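Long-range contacts in endoglucanase (Ruminococcus champanellensis, PDB 6WQV), which probably hydrolyses internal beta-1,4 links of cellulose and related plant polysaccharides as a broad-specificity family 5 glycoside hydrolase: residues Pro7-Thr15 with Phe150-Ile158; Leu125-Asn136 with Glu180-Thr191. All blocks are in the same frame, centred on the assembly; numbering follows the deposited sequence. Where two conformers were deposited one is given.

The chain folds as an eight-stranded TIM barrel, and both contacts lie on its outer side. The N-terminal residues Pro7-Thr15 run across the surface just before helix 16-22, and interaction 1 joins them to Phe150-Ile158, the turns after helix 129-149 and the start of strand 157-160, closing a long loop of the chain. Leu125-Asn136 precedes those turns and meets Glu180-Thr191 of helix 179-197, which comes after strand 157-160: interaction 2 closes a much shorter loop. The two loops cross, since Phe150-Ile158 falls between the segments of interaction 2. The centres of the two contacts are about 29 Å apart and they do not touch; one ties down the N-terminal arm while the other pairs neighbouring barrel helices.

Interaction 1: residues Pro7-Thr15 with Phe150-Ile158; sequences PPTQMRDLT and FGSYDEHLI
Glu155 and Arg12 form the tight end of this contact, where the N-terminal arm of the TIM barrel lies along the turns that lead into strand 157-160. Arg12 meets the carboxylate side-on, with NE 2.7 Å and NH2 2.9 Å from Glu155 OE2. That oxygen lies near the guanidinium plane, although the two flat groups stand 73° apart. The other oxygen is used as well: Arg12 N donates to Glu155 OE1 over 3.0 Å, so backbone and side chain of one residue hold both oxygens and fix the carboxylate's rotation. With CG set between the backbone N and the carbonyl carbon (chi1 74°) and a second bend at chi2, the buried Glu155 folds back toward the arm. A glutamate suits this place because its charge is answered by the arginine, which also bridges to Glu22 of helix 16-22. Met11, long and apolar, slides past it, CG lying 3.6 Å from Glu155 N.

Toward Pro7 the contact becomes looser and wetter. Thr9 N donates to Ser152 O, and in one conformer of Ser152 a water links Thr9 OG1 to Ser152 OG. Between the two ends, a second water sits within hydrogen-bonding distance of Gln10 O and Asp154 OD2. Asp154 also makes an Asx turn: its OD1 accepts from both His156 N and His156 ND1, Asp154 OD1 lying 3.0 Å from His156 ND1 and in the plane of that ring.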
loop_
_atom_site.group_PDB
_atom_site.type_symbol
_atom_site.label_atom_id
_atom_site.label_comp_id
_atom_site.label_asym_id
_atom_site.label_seq_id
_atom_site.Cartn_x
_atom_site.Cartn_y
_atom_site.Cartn_z
ATOM N N PRO A 7 -16.171 -6.228 -21.779
ATOM C CA PRO A 7 -17.168 -5.244 -21.333
ATOM C C PRO A 7 -17.036 -4.954 -19.842
ATOM O O PRO A 7 -16.394 -5.730 -19.133
ATOM C CB PRO A 7 -18.503 -5.925 -21.648
ATOM C CG PRO A 7 -18.199 -7.391 -21.616
ATOM C CD PRO A 7 -16.775 -7.535 -22.105
ATOM N N PRO A 8 -17.633 -3.861 -19.371
ATOM C CA PRO A 8 -17.459 -3.488 -17.960
ATOM C C PRO A 8 -18.237 -4.415 -17.037
ATOM O O PRO A 8 -19.391 -4.762 -17.300
ATOM C CB PRO A 8 -18.001 -2.053 -17.903
ATOM C CG PRO A 8 -19.050 -2.011 -19.006
ATOM C CD PRO A 8 -18.569 -2.970 -20.085
ATOM N N THR A 9 -17.581 -4.835 -15.958
ATOM C CA THR A 9 -18.277 -5.561 -14.904
ATOM C C THR A 9 -19.234 -4.609 -14.200
ATOM O O THR A 9 -18.880 -3.467 -13.889
ATOM C CB THR A 9 -17.269 -6.109 -13.891
ATOM O OG1 THR A 9 -16.310 -6.939 -14.561
ATOM C CG2 THR A 9 -17.973 -6.926 -12.809
ATOM N N GLN A 10 -20.461 -5.071 -13.966
ATOM C CA GLN A 10 -21.440 -4.224 -13.298
ATOM C C GLN A 10 -20.874 -3.756 -11.966
ATOM O O GLN A 10 -20.311 -4.546 -11.202
ATOM C CB GLN A 10 -22.748 -4.970 -13.066
ATOM C CG GLN A 10 -23.815 -4.096 -12.406
ATOM C CD GLN A 10 -24.002 -2.754 -13.102
ATOM O OE1 GLN A 10 -23.781 -1.698 -12.508
ATOM N NE2 GLN A 10 -24.412 -2.791 -14.365
ATOM N N MET A 11 -21.030 -2.466 -11.685
ATOM C CA MET A 11 -20.321 -1.836 -10.587
ATOM C C MET A 11 -21.282 -1.073 -9.695
ATOM O O MET A 11 -22.125 -0.314 -10.181
ATOM C CB MET A 11 -19.275 -0.872 -11.130
ATOM C CG MET A 11 -18.431 -0.239 -10.074
ATOM S SD MET A 11 -17.210 0.773 -10.904
ATOM C CE MET A 11 -16.387 1.491 -9.492
ATOM N N ARG A 12 -21.132 -1.267 -8.386
ATOM C CA ARG A 12 -21.877 -0.482 -7.417
ATOM C C ARG A 12 -21.197 0.872 -7.279
ATOM O O ARG A 12 -19.968 0.958 -7.248
ATOM C CB ARG A 12 -21.871 -1.178 -6.057
ATOM C CG ARG A 12 -22.649 -2.486 -6.010
ATOM C CD ARG A 12 -22.658 -3.061 -4.589
ATOM N NE ARG A 12 -21.320 -3.494 -4.196
ATOM C CZ ARG A 12 -20.874 -3.566 -2.945
ATOM N NH1 ARG A 12 -21.650 -3.221 -1.926
ATOM N NH2 ARG A 12 -19.634 -3.976 -2.721
ATOM N N ASP A 13 -22.002 1.920 -7.213
ATOM C CA ASP A 13 -21.518 3.285 -7.034
ATOM C C ASP A 13 -21.596 3.567 -5.541
ATOM O O ASP A 13 -22.656 3.930 -5.022
ATOM C CB ASP A 13 -22.393 4.242 -7.827
ATOM C CG ASP A 13 -21.833 5.643 -7.876
ATOM O OD1 ASP A 13 -20.804 5.918 -7.225
ATOM O OD2 ASP A 13 -22.445 6.466 -8.582
ATOM N N LEU A 14 -20.474 3.385 -4.851
ATOM C CA LEU A 14 -20.399 3.581 -3.415
ATOM C C LEU A 14 -19.376 4.654 -3.084
ATOM O O LEU A 14 -18.376 4.824 -3.791
ATOM C CB LEU A 14 -19.944 2.306 -2.720
ATOM C CG LEU A 14 -20.822 1.076 -2.912
ATOM C CD1 LEU A 14 -20.147 -0.095 -2.221
ATOM C CD2 LEU A 14 -22.205 1.317 -2.370
ATOM N N THR A 15 -19.605 5.351 -1.978
ATOM C CA THR A 15 -18.602 6.308 -1.538
ATOM C C THR A 15 -17.404 5.585 -0.923
ATOM O O THR A 15 -17.456 4.398 -0.571
ATOM C CB THR A 15 -19.167 7.245 -0.476
ATOM O OG1 THR A 15 -19.410 6.499 0.724
ATOM C CG2 THR A 15 -20.444 7.888 -0.939
ATOM N N PHE A 150 -7.175 -2.276 -16.459
ATOM C CA PHE A 150 -7.999 -2.678 -15.328
ATOM C C PHE A 150 -9.318 -1.925 -15.266
ATOM O O PHE A 150 -10.022 -2.002 -14.259
ATOM C CB PHE A 150 -7.200 -2.545 -14.024
ATOM C CG PHE A 150 -6.100 -3.563 -13.895
ATOM C CD1 PHE A 150 -6.371 -4.831 -13.407
ATOM C CD2 PHE A 150 -4.807 -3.267 -14.298
ATOM C CE1 PHE A 150 -5.372 -5.779 -13.319
ATOM C CE2 PHE A 150 -3.802 -4.212 -14.200
ATOM C CZ PHE A 150 -4.085 -5.468 -13.717
ATOM N N GLY A 151 -9.693 -1.239 -16.343
ATOM C CA GLY A 151 -10.849 -0.369 -16.288
ATOM C C GLY A 151 -12.181 -1.070 -16.157
ATOM O O GLY A 151 -13.145 -0.450 -15.698
ATOM N N SER A 152 -12.257 -2.348 -16.548
ATOM C CA SER A 152 -13.516 -3.081 -16.531
ATOM C C SER A 152 -13.868 -3.636 -15.156
ATOM O O SER A 152 -15.003 -4.087 -14.960
ATOM C CB SER A 152 -13.470 -4.237 -17.538
ATOM O OG SER A 152 -12.474 -5.184 -17.185
ATOM N N TYR A 153 -12.936 -3.620 -14.212
ATOM C CA TYR A 153 -13.179 -4.194 -12.893
ATOM C C TYR A 153 -14.190 -3.367 -12.104
ATOM O O TYR A 153 -14.357 -2.166 -12.333
ATOM C CB TYR A 153 -11.855 -4.313 -12.131
ATOM C CG TYR A 153 -10.960 -5.400 -12.675
ATOM C CD1 TYR A 153 -10.378 -5.301 -13.932
ATOM C CD2 TYR A 153 -10.707 -6.536 -11.933
ATOM C CE1 TYR A 153 -9.572 -6.305 -14.425
ATOM C CE2 TYR A 153 -9.899 -7.544 -12.414
ATOM C CZ TYR A 153 -9.333 -7.423 -13.662
ATOM O OH TYR A 153 -8.527 -8.420 -14.159
ATOM N N ASP A 154 -14.885 -4.026 -11.170
ATOM C CA ASP A 154 -15.937 -3.367 -10.405
ATOM C C ASP A 154 -15.339 -2.667 -9.180
ATOM O O ASP A 154 -14.130 -2.425 -9.113
ATOM C CB ASP A 154 -17.103 -4.326 -10.113
ATOM C CG ASP A 154 -16.761 -5.421 -9.118
ATOM O OD1 ASP A 154 -15.771 -5.309 -8.364
ATOM O OD2 ASP A 154 -17.528 -6.410 -9.094
ATOM N N GLU A 155 -16.186 -2.316 -8.208
ATOM C CA GLU A 155 -15.764 -1.501 -7.076
ATOM C C GLU A 155 -14.786 -2.224 -6.165
ATOM O O GLU A 155 -14.191 -1.586 -5.287
ATOM C CB GLU A 155 -16.987 -1.028 -6.283
ATOM C CG GLU A 155 -17.676 -2.091 -5.438
ATOM C CD GLU A 155 -18.576 -3.025 -6.231
ATOM O OE1 GLU A 155 -18.741 -2.848 -7.458
ATOM O OE2 GLU A 155 -19.131 -3.955 -5.617
ATOM N N HIS A 156 -14.602 -3.532 -6.347
ATOM C CA HIS A 156 -13.661 -4.242 -5.499
ATOM C C HIS A 156 -12.217 -3.881 -5.810
ATOM O O HIS A 156 -11.346 -4.135 -4.980
ATOM C CB HIS A 156 -13.849 -5.750 -5.609
ATOM C CG HIS A 156 -15.099 -6.246 -4.960
ATOM N ND1 HIS A 156 -16.315 -6.263 -5.607
ATOM C CD2 HIS A 156 -15.322 -6.740 -3.721
ATOM C CE1 HIS A 156 -17.233 -6.756 -4.795
ATOM N NE2 HIS A 156 -16.658 -7.048 -3.644
ATOM N N LEU A 157 -11.941 -3.308 -6.978
ATOM C CA LEU A 157 -10.581 -2.910 -7.329
ATOM C C LEU A 157 -10.398 -1.418 -7.084
ATOM O O LEU A 157 -11.157 -0.588 -7.619
ATOM C CB LEU A 157 -10.235 -3.246 -8.777
ATOM C CG LEU A 157 -8.798 -2.959 -9.207
ATOM C CD1 LEU A 157 -7.814 -3.772 -8.378
ATOM C CD2 LEU A 157 -8.661 -3.246 -10.693
ATOM N N ILE A 158 -9.392 -1.088 -6.283
ATOM C CA ILE A 158 -9.005 0.272 -5.934
ATOM C C ILE A 158 -7.622 0.521 -6.514
ATOM O O ILE A 158 -6.741 -0.342 -6.424
ATOM C CB ILE A 158 -8.962 0.388 -4.398
ATOM C CG1 ILE A 158 -10.342 0.140 -3.793
ATOM C CG2 ILE A 158 -8.388 1.733 -3.964
ATOM C CD1 ILE A 158 -10.292 -0.186 -2.310
HETATM O O HOH W 1 -13.213 -7.371 -15.344
HETATM O O HOH W 2 -19.777 -7.238 -10.353
#

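Interaction 2: residues Leu125-Asn136 with Glu180-Thr191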
loop_
_atom_site.group_PDB
_atom_site.type_symbol
_atom_site.label_atom_id
_atom_site.label_comp_id
_atom_site.label_asym_id
_atom_site.label_seq_id
_atom_site.Cartn_x
_atom_site.Cartn_y
_atom_site.Cartn_z
ATOM N N LEU A 125 10.589 8.782 -9.455
ATOM C CA LEU A 125 9.479 9.506 -8.824
ATOM C C LEU A 125 10.029 10.470 -7.771
ATOM O O LEU A 125 9.881 10.290 -6.558
ATOM C CB LEU A 125 8.490 8.513 -8.224
ATOM C CG LEU A 125 7.159 9.053 -7.705
ATOM C CD1 LEU A 125 6.252 9.436 -8.870
ATOM C CD2 LEU A 125 6.446 8.054 -6.790
ATOM N N ILE A 126 10.682 11.512 -8.265
ATOM C CA ILE A 126 11.460 12.438 -7.446
ATOM C C ILE A 126 10.640 13.702 -7.182
ATOM O O ILE A 126 10.285 14.412 -8.135
ATOM C CB ILE A 126 12.780 12.784 -8.149
ATOM C CG1 ILE A 126 13.626 11.520 -8.329
ATOM C CG2 ILE A 126 13.539 13.875 -7.399
ATOM C CD1 ILE A 126 14.706 11.670 -9.387
ATOM N N PRO A 127 10.367 14.052 -5.913
ATOM C CA PRO A 127 9.515 15.234 -5.639
ATOM C C PRO A 127 10.299 16.537 -5.502
ATOM O O PRO A 127 10.507 17.084 -4.409
ATOM C CB PRO A 127 8.827 14.852 -4.330
ATOM C CG PRO A 127 9.889 14.030 -3.609
ATOM C CD PRO A 127 10.633 13.266 -4.689
ATOM N N THR A 128 10.744 17.054 -6.642
ATOM C CA THR A 128 11.418 18.341 -6.716
ATOM C C THR A 128 10.833 19.122 -7.884
ATOM O O THR A 128 10.309 18.543 -8.843
ATOM C CB THR A 128 12.929 18.204 -6.951
ATOM O OG1 THR A 128 13.160 17.595 -8.229
ATOM C CG2 THR A 128 13.582 17.376 -5.853
ATOM N N ASN A 129 10.942 20.450 -7.807
ATOM C CA ASN A 129 10.482 21.276 -8.916
ATOM C C ASN A 129 11.230 20.942 -10.198
ATOM O O ASN A 129 10.662 21.006 -11.295
ATOM C CB ASN A 129 10.680 22.755 -8.591
ATOM C CG ASN A 129 9.674 23.267 -7.588
ATOM O OD1 ASN A 129 8.600 22.695 -7.425
ATOM N ND2 ASN A 129 10.021 24.353 -6.908
ATOM N N ALA A 130 12.514 20.597 -10.082
ATOM C CA ALA A 130 13.313 20.327 -11.271
ATOM C C ALA A 130 12.832 19.076 -12.000
ATOM O O ALA A 130 12.966 18.994 -13.227
ATOM C CB ALA A 130 14.786 20.178 -10.888
ATOM N N GLN A 131 12.280 18.101 -11.278
ATOM C CA GLN A 131 11.809 16.861 -11.887
ATOM C C GLN A 131 10.310 16.850 -12.154
ATOM O O GLN A 131 9.831 15.958 -12.861
ATOM C CB GLN A 131 12.184 15.669 -11.000
ATOM C CG GLN A 131 13.677 15.393 -10.971
ATOM C CD GLN A 131 14.188 14.897 -12.314
ATOM O OE1 GLN A 131 13.511 14.132 -12.999
ATOM N NE2 GLN A 131 15.377 15.344 -12.701
ATOM N N LYS A 132 9.579 17.843 -11.649
ATOM C CA LYS A 132 8.119 17.781 -11.598
ATOM C C LYS A 132 7.477 17.509 -12.952
ATOM O O LYS A 132 6.614 16.631 -13.068
ATOM C CB LYS A 132 7.610 19.103 -11.028
ATOM C CG LYS A 132 6.114 19.227 -10.912
ATOM C CD LYS A 132 5.783 20.618 -10.400
ATOM C CE LYS A 132 4.289 20.881 -10.368
ATOM N NZ LYS A 132 3.990 22.251 -9.850
ATOM N N ASP A 133 7.847 18.273 -13.982
ATOM C CA ASP A 133 7.185 18.114 -15.275
ATOM C C ASP A 133 7.447 16.727 -15.855
ATOM O O ASP A 133 6.531 16.079 -16.375
ATOM C CB ASP A 133 7.642 19.200 -16.249
ATOM C CG ASP A 133 7.135 20.582 -15.877
ATOM O OD1 ASP A 133 6.240 20.690 -15.011
ATOM O OD2 ASP A 133 7.639 21.562 -16.462
ATOM N N SER A 134 8.698 16.262 -15.775
ATOM C CA SER A 134 9.052 14.940 -16.283
ATOM C C SER A 134 8.305 13.852 -15.528
ATOM O O SER A 134 7.787 12.902 -16.131
ATOM C CB SER A 134 10.562 14.745 -16.140
ATOM O OG SER A 134 10.981 13.441 -16.505
ATOM N N VAL A 135 8.230 13.979 -14.204
ATOM C CA VAL A 135 7.571 12.955 -13.402
ATOM C C VAL A 135 6.076 12.934 -13.680
ATOM O O VAL A 135 5.471 11.862 -13.814
ATOM C CB VAL A 135 7.883 13.174 -11.912
ATOM C CG1 VAL A 135 7.076 12.216 -11.063
ATOM C CG2 VAL A 135 9.371 13.005 -11.653
ATOM N N ASN A 136 5.449 14.110 -13.771
ATOM C CA ASN A 136 4.022 14.143 -14.077
ATOM C C ASN A 136 3.737 13.492 -15.424
ATOM O O ASN A 136 2.738 12.776 -15.573
ATOM C CB ASN A 136 3.500 15.580 -14.030
ATOM C CG ASN A 136 3.029 15.985 -12.649
ATOM O OD1 ASN A 136 2.450 15.186 -11.915
ATOM N ND2 ASN A 136 3.268 17.238 -12.292
ATOM N N GLU A 180 9.170 22.043 -0.508
ATOM C CA GLU A 180 9.075 21.839 -1.947
ATOM C C GLU A 180 8.609 20.425 -2.274
ATOM O O GLU A 180 7.741 20.234 -3.132
ATOM C CB GLU A 180 10.426 22.151 -2.590
ATOM C CG GLU A 180 10.493 21.904 -4.082
ATOM C CD GLU A 180 11.827 22.308 -4.688
ATOM O OE1 GLU A 180 12.443 23.279 -4.197
ATOM O OE2 GLU A 180 12.259 21.650 -5.659
ATOM N N ALA A 181 9.162 19.419 -1.594
ATOM C CA ALA A 181 8.767 18.047 -1.889
ATOM C C ALA A 181 7.298 17.812 -1.563
ATOM O O ALA A 181 6.592 17.111 -2.296
ATOM C CB ALA A 181 9.624 17.066 -1.093
ATOM N N ARG A 182 6.831 18.350 -0.434
ATOM C CA ARG A 182 5.437 18.145 -0.055
ATOM C C ARG A 182 4.505 18.812 -1.052
ATOM O O ARG A 182 3.448 18.269 -1.395
ATOM C CB ARG A 182 5.222 18.628 1.378
ATOM C CG ARG A 182 6.114 17.876 2.367
ATOM C CD ARG A 182 5.873 18.242 3.825
ATOM N NE ARG A 182 6.151 19.628 4.185
ATOM C CZ ARG A 182 7.284 20.069 4.731
ATOM N NH1 ARG A 182 8.302 19.243 4.962
ATOM N NH2 ARG A 182 7.400 21.349 5.037
ATOM N N GLN A 183 4.892 19.996 -1.544
ATOM C CA GLN A 183 4.107 20.657 -2.580
ATOM C C GLN A 183 4.042 19.806 -3.840
ATOM O O GLN A 183 2.961 19.554 -4.383
ATOM C CB GLN A 183 4.729 22.008 -2.929
ATOM C CG GLN A 183 4.529 23.116 -1.922
ATOM C CD GLN A 183 5.330 24.359 -2.280
ATOM O OE1 GLN A 183 6.311 24.288 -3.022
ATOM N NE2 GLN A 183 4.912 25.505 -1.758
ATOM N N VAL A 184 5.206 19.386 -4.346
ATOM C CA VAL A 184 5.254 18.649 -5.605
ATOM C C VAL A 184 4.429 17.365 -5.534
ATOM O O VAL A 184 3.775 16.981 -6.511
ATOM C CB VAL A 184 6.722 18.390 -5.995
ATOM C CG1 VAL A 184 6.803 17.471 -7.195
ATOM C CG2 VAL A 184 7.427 19.709 -6.315
ATOM N N ILE A 185 4.433 16.688 -4.379
ATOM C CA ILE A 185 3.642 15.463 -4.228
ATOM C C ILE A 185 2.153 15.731 -4.424
ATOM O O ILE A 185 1.438 14.895 -4.998
ATOM C CB ILE A 185 3.989 14.780 -2.882
ATOM C CG1 ILE A 185 5.383 14.144 -2.994
ATOM C CG2 ILE A 185 2.912 13.778 -2.487
ATOM C CD1 ILE A 185 6.013 13.788 -1.674
ATOM N N ASN A 186 1.664 16.905 -3.999
ATOM C CA ASN A 186 0.268 17.236 -4.266
ATOM C C ASN A 186 -0.010 17.270 -5.768
ATOM O O ASN A 186 -1.084 16.860 -6.217
ATOM C CB ASN A 186 -0.117 18.564 -3.619
ATOM C CG ASN A 186 -0.113 18.501 -2.106
ATOM O OD1 ASN A 186 -0.381 17.453 -1.511
ATOM N ND2 ASN A 186 0.190 19.625 -1.471
ATOM N N SER A 187 0.938 17.789 -6.557
ATOM C CA SER A 187 0.783 17.784 -8.009
ATOM C C SER A 187 0.733 16.361 -8.554
ATOM O O SER A 187 -0.086 16.050 -9.428
ATOM C CB SER A 187 1.940 18.553 -8.650
ATOM O OG SER A 187 1.852 18.556 -10.064
ATOM N N TYR A 188 1.613 15.490 -8.057
ATOM C CA TYR A 188 1.644 14.111 -8.536
ATOM C C TYR A 188 0.337 13.386 -8.224
ATOM O O TYR A 188 -0.191 12.655 -9.074
ATOM C CB TYR A 188 2.826 13.365 -7.910
ATOM C CG TYR A 188 4.217 13.855 -8.296
ATOM C CD1 TYR A 188 4.423 14.708 -9.376
ATOM C CD2 TYR A 188 5.332 13.452 -7.569
ATOM C CE1 TYR A 188 5.708 15.144 -9.719
ATOM C CE2 TYR A 188 6.618 13.875 -7.909
ATOM C CZ TYR A 188 6.797 14.720 -8.983
ATOM O OH TYR A 188 8.054 15.163 -9.329
ATOM N N ASN A 189 -0.200 13.567 -7.012
ATOM C CA ASN A 189 -1.479 12.938 -6.691
ATOM C C ASN A 189 -2.593 13.484 -7.578
ATOM O O ASN A 189 -3.479 12.731 -8.010
ATOM C CB ASN A 189 -1.831 13.136 -5.215
ATOM C CG ASN A 189 -1.127 12.158 -4.307
ATOM O OD1 ASN A 189 -0.830 11.033 -4.707
ATOM N ND2 ASN A 189 -0.860 12.578 -3.077
ATOM N N GLN A 190 -2.576 14.795 -7.851
ATOM C CA GLN A 190 -3.593 15.388 -8.715
ATOM C C GLN A 190 -3.506 14.817 -10.125
ATOM O O GLN A 190 -4.531 14.498 -10.746
ATOM C CB GLN A 190 -3.443 16.909 -8.743
ATOM C CG GLN A 190 -4.519 17.598 -9.552
ATOM C CD GLN A 190 -5.891 17.469 -8.914
ATOM O OE1 GLN A 190 -6.175 18.101 -7.895
ATOM N NE2 GLN A 190 -6.746 16.637 -9.507
ATOM N N THR A 191 -2.290 14.663 -10.649
ATOM C CA THR A 191 -2.127 14.069 -11.972
ATOM C C THR A 191 -2.688 12.656 -12.008
ATOM O O THR A 191 -3.389 12.277 -12.952
ATOM C CB THR A 191 -0.647 14.064 -12.352
ATOM O OG1 THR A 191 -0.196 15.419 -12.467
ATOM C CG2 THR A 191 -0.424 13.342 -13.664
HETATM O O HOH W 3 6.332 23.348 -5.895
HETATM O O HOH W 4 8.501 25.714 -4.782
HETATM O O HOH W 5 14.163 21.544 -7.754
#
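Tyr188 lies across Val135 where two neighbouring helices of the TIM barrel, 129-149 and 179-197, run nearly parallel, the axes of the short segments 12° apart. The two side chains cross at about a right angle. Val135 CG1, anti to the backbone N, sits over one face of the Tyr188 ring in a CH-pi contact, 3.5 Å from its centroid. A tyrosine suits this place because the ring packs against apolar neighbours while Tyr188 OH donates to Ile126 O over 2.6 Å, from above the carbonyl plane. A phenylalanine here would probably leave Ile126 O without this donor and weaken the hold on the loop before the helix.

Asn136 turns its amide 85° to the same ring, with OD1 at the ring edge. Asn136 ND2 donates to Ser187 OG, 3.0 Å away and close to the amide plane, while Asn136 OD1 lies 2.7 Å from Thr191 OG1. Pro127, compact and apolar, packs its CB on Ile185 CG1 at 3.8 Å. Near the N terminus of helix 129-149, the Asn129 amide and the Glu180 carboxylate are stacked, their planes nearly parallel. Extended beyond CG, Glu180 reaches this helix start, where its negative charge is probably favoured, and Asn129 N donates almost straight (172°) to Glu180 OE2 at 2.8 Å.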